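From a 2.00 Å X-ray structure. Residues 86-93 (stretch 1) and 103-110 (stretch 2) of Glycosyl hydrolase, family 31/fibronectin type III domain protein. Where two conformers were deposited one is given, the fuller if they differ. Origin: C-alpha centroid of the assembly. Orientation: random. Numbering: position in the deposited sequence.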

# COMPACT_ATOMS: atom_id res chain seq x y z
N ALA A 86 -0.54 -5.68 10.07
CA ALA A 86 -1.25 -4.89 9.07
C ALA A 86 -1.17 -3.37 9.29
O ALA A 86 -0.89 -2.89 10.40
N MET A 87 -1.42 -2.64 8.22
CA MET A 87 -1.51 -1.18 8.25
C MET A 87 -2.63 -0.72 9.21
O MET A 87 -3.70 -1.34 9.28
N LYS A 88 -2.37 0.36 9.94
CA LYS A 88 -3.34 0.93 10.86
C LYS A 88 -3.74 2.34 10.43
O LYS A 88 -4.85 2.79 10.69
N LYS A 89 -2.80 3.04 9.77
CA LYS A 89 -3.00 4.43 9.38
C LYS A 89 -2.26 4.74 8.08
O LYS A 89 -1.11 4.34 7.89
N VAL A 90 -2.92 5.47 7.20
CA VAL A 90 -2.40 5.69 5.86
C VAL A 90 -2.79 7.07 5.40
O VAL A 90 -3.81 7.62 5.83
N LYS A 91 -1.98 7.65 4.53
CA LYS A 91 -2.38 8.86 3.84
C LYS A 91 -2.07 8.69 2.37
O LYS A 91 -1.32 7.79 1.98
N ALA A 92 -2.64 9.56 1.55
CA ALA A 92 -2.34 9.50 0.13
C ALA A 92 -2.44 10.88 -0.51
O ALA A 92 -3.16 11.76 -0.03
N VAL A 93 -1.69 11.04 -1.59
CA VAL A 93 -1.63 12.28 -2.35
C VAL A 93 -1.65 11.91 -3.83
O VAL A 93 -1.02 10.93 -4.23
N LEU A 103 -5.37 13.57 -0.75
CA LEU A 103 -6.48 12.62 -0.74
C LEU A 103 -6.87 12.22 0.68
O LEU A 103 -7.81 11.45 0.88
N GLY A 104 -6.13 12.72 1.65
CA GLY A 104 -6.51 12.53 3.03
C GLY A 104 -5.95 11.29 3.70
O GLY A 104 -5.27 10.46 3.08
N GLU A 105 -6.27 11.16 4.97
CA GLU A 105 -5.70 10.13 5.81
C GLU A 105 -6.81 9.21 6.29
O GLU A 105 -7.93 9.66 6.53
N LYS A 106 -6.51 7.92 6.39
CA LYS A 106 -7.46 7.00 6.99
C LYS A 106 -6.78 6.34 8.17
O LYS A 106 -5.66 5.85 8.05
N ALA A 107 -7.45 6.37 9.33
CA ALA A 107 -6.85 5.90 10.58
C ALA A 107 -7.66 4.78 11.22
O ALA A 107 -8.79 4.51 10.81
N ASN A 108 -7.07 4.13 12.23
CA ASN A 108 -7.72 3.04 12.95
C ASN A 108 -8.27 1.97 12.02
O ASN A 108 -9.38 1.47 12.20
N ILE A 109 -7.48 1.63 11.01
CA ILE A 109 -7.90 0.65 10.03
C ILE A 109 -8.09 -0.70 10.68
O ILE A 109 -7.20 -1.17 11.39
N THR A 110 -9.25 -1.32 10.46
CA THR A 110 -9.52 -2.66 10.99
C THR A 110 -10.13 -3.60 9.96
O THR A 110 -10.39 -4.76 10.28

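The two stretches run antiparallel as neighbouring strands, so their side chains meet mostly side by side on the two faces of the sheet. The backbone fixes this register: Val 90 and Lys 106 form a hydrogen-bonded pair, with Val 90 N to Lys 106 O at 2.9 Å and Lys 106 N to Val 90 O at 2.8 Å.

The apolar packing centres on Ile 109, which is buried and points toward the first stretch. A nearly straight bond from Ile 109 N to Lys 88 O, 2.9 Å long, anchors its backbone. With chi1 m and chi2 t, its longer branch extends so that CD1 reaches two partners: Ile 109 CD1 lies 3.9 Å from Met 87 CE and 3.9 Å from Val 90 CG1. Met 87 leaves its backbone sideways and is extended through chi1 and chi2 (both t); chi3 is p, and this last turn sets the place of the methyl that meets the isoleucine. An unbranched, flexible side chain suits such a position, where contact is made at the tip. Val 90, with chi1 p, also places CG1 3.9 Å from Lys 106 CB. Lysine can serve here because its aliphatic base packs against valine while its end leads away; the chain is m, t, t and then m at chi4.

Lys 91 and Glu 105 share the other face as a non-hydrogen-bonded pair, with Lys 91 CB 4.2 Å from Glu 105 CB. Beyond that contact they diverge. Lys 91 takes chi1 p and then runs t to its end, away from the second stretch, whereas Glu 105, t at chi1 and chi2, brings its carboxylate to Lys 89. Lys 89 is t at all four chi angles, and this full extension carries its ammonium to a long salt bridge, Lys 89 NZ to Glu 105 OE2 at 3.6 Å. Water 1 reinforces the link: it accepts from Lys 89 NZ at 2.5 Å and donates to Glu 105 OE1 at 2.7 Å. On the way, Lys 89 CG passes 4.1 Å from Ala 107 CB, whose small methyl adds a modest contact.

Lys 88 is likewise all t. It starts away from the second stretch, yet the end of Asn 108 (chi1 m) comes nearer, leaving Lys 88 CE 4.0 Å from Asn 108 ND2.

At the far end, Leu 103 points toward its neighbour with chi1 m and chi2 t; Leu 103 CB sits 4.1 Å from Ala 92 CB. Gly 104 follows with a positive phi, where a CB would jam against the preceding carbonyl.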

# COMPACT_ATOMS: atom_id res chain seq x y z
CB ALA A 86 -2.72 -5.32 9.01
CB MET A 87 -1.75 -0.65 6.83
CG MET A 87 -1.33 0.81 6.60
SD MET A 87 -1.38 1.23 4.82
CE MET A 87 -3.08 0.87 4.44
CB LYS A 88 -2.79 0.98 12.28
CG LYS A 88 -3.80 1.47 13.32
CD LYS A 88 -3.21 1.53 14.73
CE LYS A 88 -4.30 1.82 15.76
NZ LYS A 88 -3.75 1.99 17.14
CB LYS A 89 -2.52 5.37 10.49
CG LYS A 89 -2.79 6.84 10.24
CD LYS A 89 -2.43 7.61 11.52
CE LYS A 89 -2.33 9.10 11.30
NZ LYS A 89 -1.97 9.78 12.59
CB VAL A 90 -2.94 4.62 4.87
CG1 VAL A 90 -4.45 4.77 4.68
CG2 VAL A 90 -2.19 4.66 3.53
CB LYS A 91 -1.67 10.09 4.42
CG LYS A 91 -0.15 10.08 4.24
CD LYS A 91 0.46 11.44 4.60
CE LYS A 91 1.95 11.45 4.30
NZ LYS A 91 2.63 12.70 4.73
CB ALA A 92 -3.28 8.52 -0.56
CB VAL A 93 -0.36 13.09 -2.04
CG1 VAL A 93 -0.30 14.35 -2.89
CG2 VAL A 93 -0.30 13.43 -0.55
CB LEU A 103 -6.12 11.37 -1.56
CG LEU A 103 -5.68 11.67 -2.99
CD1 LEU A 103 -5.32 10.37 -3.70
CD2 LEU A 103 -6.79 12.41 -3.73
CB GLU A 105 -4.96 10.77 6.99
CG GLU A 105 -4.67 9.84 8.16
CD GLU A 105 -4.22 10.61 9.40
OE1 GLU A 105 -3.26 11.40 9.31
OE2 GLU A 105 -4.85 10.43 10.48
CB LYS A 106 -7.93 5.97 5.96
CG LYS A 106 -8.87 6.58 4.92
CD LYS A 106 -9.32 5.58 3.87
CE LYS A 106 -9.88 6.29 2.64
NZ LYS A 106 -11.00 7.21 2.97
CB ALA A 107 -6.68 7.07 11.55
CB ASN A 108 -8.83 3.59 13.84
CG ASN A 108 -8.30 4.62 14.82
OD1 ASN A 108 -8.60 5.81 14.70
ND2 ASN A 108 -7.50 4.18 15.77
CB ILE A 109 -6.87 0.53 8.89
CG1 ILE A 109 -6.82 1.85 8.11
CG2 ILE A 109 -7.22 -0.64 7.97
CD1 ILE A 109 -5.61 1.98 7.18
CB THR A 110 -10.49 -2.62 12.21
OG1 THR A 110 -11.70 -1.95 11.84
CG2 THR A 110 -9.84 -1.91 13.40
O HOH W 1 -1.93 12.08 11.59